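Local atomic coordinates of carbohydrate binding family 6 (Clostridium thermocellum, PDB entry 5A8C), a protein that probably hydrolyses terminal alpha-L-arabinofuranosyl residues from arabinose-containing polysaccharides, as a family 43 glycoside hydrolase with a five-bladed beta-propeller fold. Residues H216-G220 with K221-S225. Residues are numbered along the deposited sequence; the frame is centred on the assembly and turned at random.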
ATOM      1  N   HIS A 216       9.668  -4.961  -2.185  1.00  6.78           N
ATOM      2  CA  HIS A 216      10.264  -4.668  -3.505  1.00  6.73           C
ATOM      3  C   HIS A 216      11.647  -5.239  -3.526  1.00  6.76           C
ATOM      4  O   HIS A 216      12.248  -5.523  -2.473  1.00  7.53           O
ATOM      5  CB  HIS A 216      10.217  -3.187  -3.879  1.00  7.22           C
ATOM      6  CG  HIS A 216      11.289  -2.365  -3.264  1.00  7.32           C
ATOM      7  ND1 HIS A 216      11.248  -1.849  -1.983  1.00  7.43           N
ATOM      8  CD2 HIS A 216      12.462  -1.952  -3.837  1.00  8.06           C
ATOM      9  CE1 HIS A 216      12.371  -1.160  -1.810  1.00  7.82           C
ATOM     10  NE2 HIS A 216      13.116  -1.223  -2.899  1.00  8.29           N
ATOM     11  N   LYS A 217      12.192  -5.417  -4.720  1.00  7.63           N
ATOM     12  CA  LYS A 217      13.510  -5.988  -4.909  1.00  8.33           C
ATOM     13  C   LYS A 217      14.366  -5.016  -5.671  1.00  8.87           C
ATOM     14  O   LYS A 217      13.900  -4.350  -6.595  1.00 10.81           O
ATOM     15  CB  LYS A 217      13.421  -7.353  -5.643  1.00  9.34           C
ATOM     16  CG  LYS A 217      14.689  -8.188  -5.667  1.00  9.54           C
ATOM     17  CD  LYS A 217      14.451  -9.508  -6.358  1.00 10.16           C
ATOM     18  CE  LYS A 217      15.630 -10.448  -6.233  1.00 10.33           C
ATOM     19  NZ  LYS A 217      15.359 -11.758  -6.896  1.00 10.77           N
ATOM     20  N   TYR A 218      15.638  -4.914  -5.305  1.00  8.62           N
ATOM     21  CA  TYR A 218      16.563  -4.044  -6.013  1.00  9.76           C
ATOM     22  C   TYR A 218      17.971  -4.575  -5.849  1.00 10.17           C
ATOM     23  O   TYR A 218      18.408  -4.857  -4.725  1.00  9.78           O
ATOM     24  CB  TYR A 218      16.506  -2.604  -5.469  1.00 10.49           C
ATOM     25  CG  TYR A 218      17.554  -1.718  -5.998  1.00 12.24           C
ATOM     26  CD1 TYR A 218      17.553  -1.335  -7.350  1.00 15.54           C
ATOM     27  CD2 TYR A 218      18.546  -1.217  -5.172  1.00 13.47           C
ATOM     28  CE1 TYR A 218      18.529  -0.508  -7.861  1.00 20.04           C
ATOM     29  CE2 TYR A 218      19.524  -0.329  -5.674  1.00 17.61           C
ATOM     30  CZ  TYR A 218      19.466  -0.008  -7.009  1.00 19.15           C
ATOM     31  OH  TYR A 218      20.444   0.863  -7.523  1.00 28.66           O
ATOM     32  N   ASN A 219      18.676  -4.749  -6.966  1.00 11.52           N
ATOM     33  CA  ASN A 219      20.065  -5.179  -6.974  1.00 12.26           C
ATOM     34  C   ASN A 219      20.330  -6.379  -6.098  1.00 12.54           C
ATOM     35  O   ASN A 219      21.288  -6.402  -5.322  1.00 15.05           O
ATOM     36  CB  ASN A 219      20.998  -4.011  -6.599  1.00 15.40           C
ATOM     37  CG  ASN A 219      22.425  -4.216  -7.054  1.00 21.24           C
ATOM     38  OD1 ASN A 219      22.690  -4.892  -8.058  1.00 25.79           O
ATOM     39  ND2 ASN A 219      23.366  -3.640  -6.313  1.00 24.80           N
ATOM     40  N   GLY A 220      19.472  -7.379  -6.216  1.00 10.91           N
ATOM     41  CA  GLY A 220      19.687  -8.651  -5.506  1.00 12.11           C
ATOM     42  C   GLY A 220      19.237  -8.727  -4.091  1.00 10.91           C
ATOM     43  O   GLY A 220      19.421  -9.767  -3.445  1.00 14.07           O
ATOM     44  N   LYS A 221      18.637  -7.665  -3.577  1.00  9.30           N
ATOM     45  CA  LYS A 221      18.155  -7.612  -2.231  1.00  8.33           C
ATOM     46  C   LYS A 221      16.653  -7.442  -2.201  1.00  7.38           C
ATOM     47  O   LYS A 221      16.082  -6.695  -3.014  1.00  7.76           O
ATOM     48  CB  LYS A 221      18.830  -6.485  -1.413  1.00  9.63           C
ATOM     49  CG  LYS A 221      20.286  -6.669  -1.121  1.00 11.34           C
ATOM     50  CD  LYS A 221      20.575  -7.723  -0.053  1.00 13.14           C
ATOM     51  CE  LYS A 221      22.054  -7.765   0.313  1.00 14.88           C
ATOM     52  NZ  LYS A 221      22.337  -8.777   1.366  1.00 16.54           N
ATOM     53  N   TYR A 222      16.020  -8.091  -1.225  1.00  7.09           N
ATOM     54  CA  TYR A 222      14.606  -7.946  -0.929  1.00  6.79           C
ATOM     55  C   TYR A 222      14.457  -6.964   0.214  1.00  6.44           C
ATOM     56  O   TYR A 222      15.186  -7.029   1.210  1.00  7.91           O
ATOM     57  CB  TYR A 222      14.020  -9.307  -0.515  1.00  6.68           C
ATOM     58  CG  TYR A 222      14.065 -10.322  -1.619  1.00  6.93           C
ATOM     59  CD1 TYR A 222      15.205 -11.162  -1.777  1.00  7.05           C
ATOM     60  CD2 TYR A 222      13.001 -10.501  -2.493  1.00  7.06           C
ATOM     61  CE1 TYR A 222      15.237 -12.093  -2.762  1.00  7.07           C
ATOM     62  CE2 TYR A 222      13.058 -11.498  -3.483  1.00  7.65           C
ATOM     63  CZ  TYR A 222      14.167 -12.317  -3.596  1.00  7.42           C
ATOM     64  OH  TYR A 222      14.244 -13.296  -4.538  1.00  8.45           O
ATOM     65  N   TYR A 223      13.500  -6.024   0.066  1.00  6.23           N
ATOM     66  CA  TYR A 223      13.255  -4.974   1.033  1.00  6.05           C
ATOM     67  C   TYR A 223      11.845  -5.136   1.560  1.00  5.95           C
ATOM     68  O   TYR A 223      10.876  -4.938   0.819  1.00  6.24           O
ATOM     69  CB  TYR A 223      13.375  -3.594   0.352  1.00  6.43           C
ATOM     70  CG  TYR A 223      14.778  -3.264  -0.125  1.00  6.47           C
ATOM     71  CD1 TYR A 223      15.258  -3.807  -1.313  1.00  7.35           C
ATOM     72  CD2 TYR A 223      15.584  -2.402   0.576  1.00  7.10           C
ATOM     73  CE1 TYR A 223      16.553  -3.528  -1.757  1.00  8.28           C
ATOM     74  CE2 TYR A 223      16.886  -2.084   0.136  1.00  7.77           C
ATOM     75  CZ  TYR A 223      17.344  -2.664  -0.998  1.00  8.07           C
ATOM     76  OH  TYR A 223      18.621  -2.398  -1.494  1.00  9.85           O
ATOM     77  N   PHE A 224      11.710  -5.527   2.840  1.00  5.80           N
ATOM     78  CA  PHE A 224      10.421  -5.595   3.491  1.00  5.83           C
ATOM     79  C   PHE A 224      10.250  -4.291   4.267  1.00  5.63           C
ATOM     80  O   PHE A 224      10.979  -4.023   5.214  1.00  6.16           O
ATOM     81  CB  PHE A 224      10.328  -6.785   4.452  1.00  6.17           C
ATOM     82  CG  PHE A 224       8.990  -6.839   5.128  1.00  5.80           C
ATOM     83  CD1 PHE A 224       7.929  -7.494   4.493  1.00  6.78           C
ATOM     84  CD2 PHE A 224       8.754  -6.237   6.333  1.00  6.10           C
ATOM     85  CE1 PHE A 224       6.687  -7.524   5.102  1.00  6.96           C
ATOM     86  CE2 PHE A 224       7.487  -6.254   6.905  1.00  6.66           C
ATOM     87  CZ  PHE A 224       6.464  -6.908   6.273  1.00  6.98           C
ATOM     88  N   SER A 225       9.319  -3.462   3.802  1.00  5.57           N
ATOM     89  CA  SER A 225       9.044  -2.170   4.450  1.00  5.56           C
ATOM     90  C   SER A 225       7.633  -2.177   5.029  1.00  5.27           C
ATOM     91  O   SER A 225       6.781  -2.983   4.604  1.00  6.13           O
ATOM     92  CB  SER A 225       9.315  -1.012   3.510  1.00  5.63           C
ATOM     93  OG  SER A 225       8.533  -1.085   2.335  1.00  5.95           O
TER
HETATM   94  O   HOH W   1       9.844  -2.370   0.408  1.00  7.40           O
HETATM   95  O   HOH W   2      20.490  -3.675  -3.093  1.00 13.58           O
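Lys217 and Tyr222 run side by side on one face of a tight beta hairpin, at its non-hydrogen-bonded pair. With CG anti to the backbone N (chi1 -168°) and every later torsion extended, the lysine lays CE over the phenol ring, 4.0 Å from the Tyr222 ring centroid in a CH-pi contact, and Lys217 NZ donates a hydrogen bond to Tyr222 OH (3.0 Å). Asp168 forms a salt bridge with Lys217 NZ and a hydrogen bond with Tyr222 OH; Asp169 adds a second salt bridge to the ammonium. On the other face, the His216 and Tyr223 ring planes are inclined by 12°, but displacement leaves little of one ring above the other; His216 CE1 sits 3.4 Å from Tyr223 CB. A water links His216 ND1 to Tyr223 O and Ser225 OG, while His216 NE2 is hydrogen-bonded to Tyr308 OH. Tyr223 CE1 packs 3.8 Å from Tyr218 CB, and a second water donates to both Tyr218 O and Tyr223 OH, the latter also hydrogen-bonded to Gly312 O. The strands reverse through a type I' turn from Tyr218 to Lys221, opening a four-stranded antiparallel propeller blade. Paired aspartates probably stabilise the ammonium on one face; on the other, waters tie His216 ND1 and Tyr223 OH to backbone carbonyls, which would limit ring rotation.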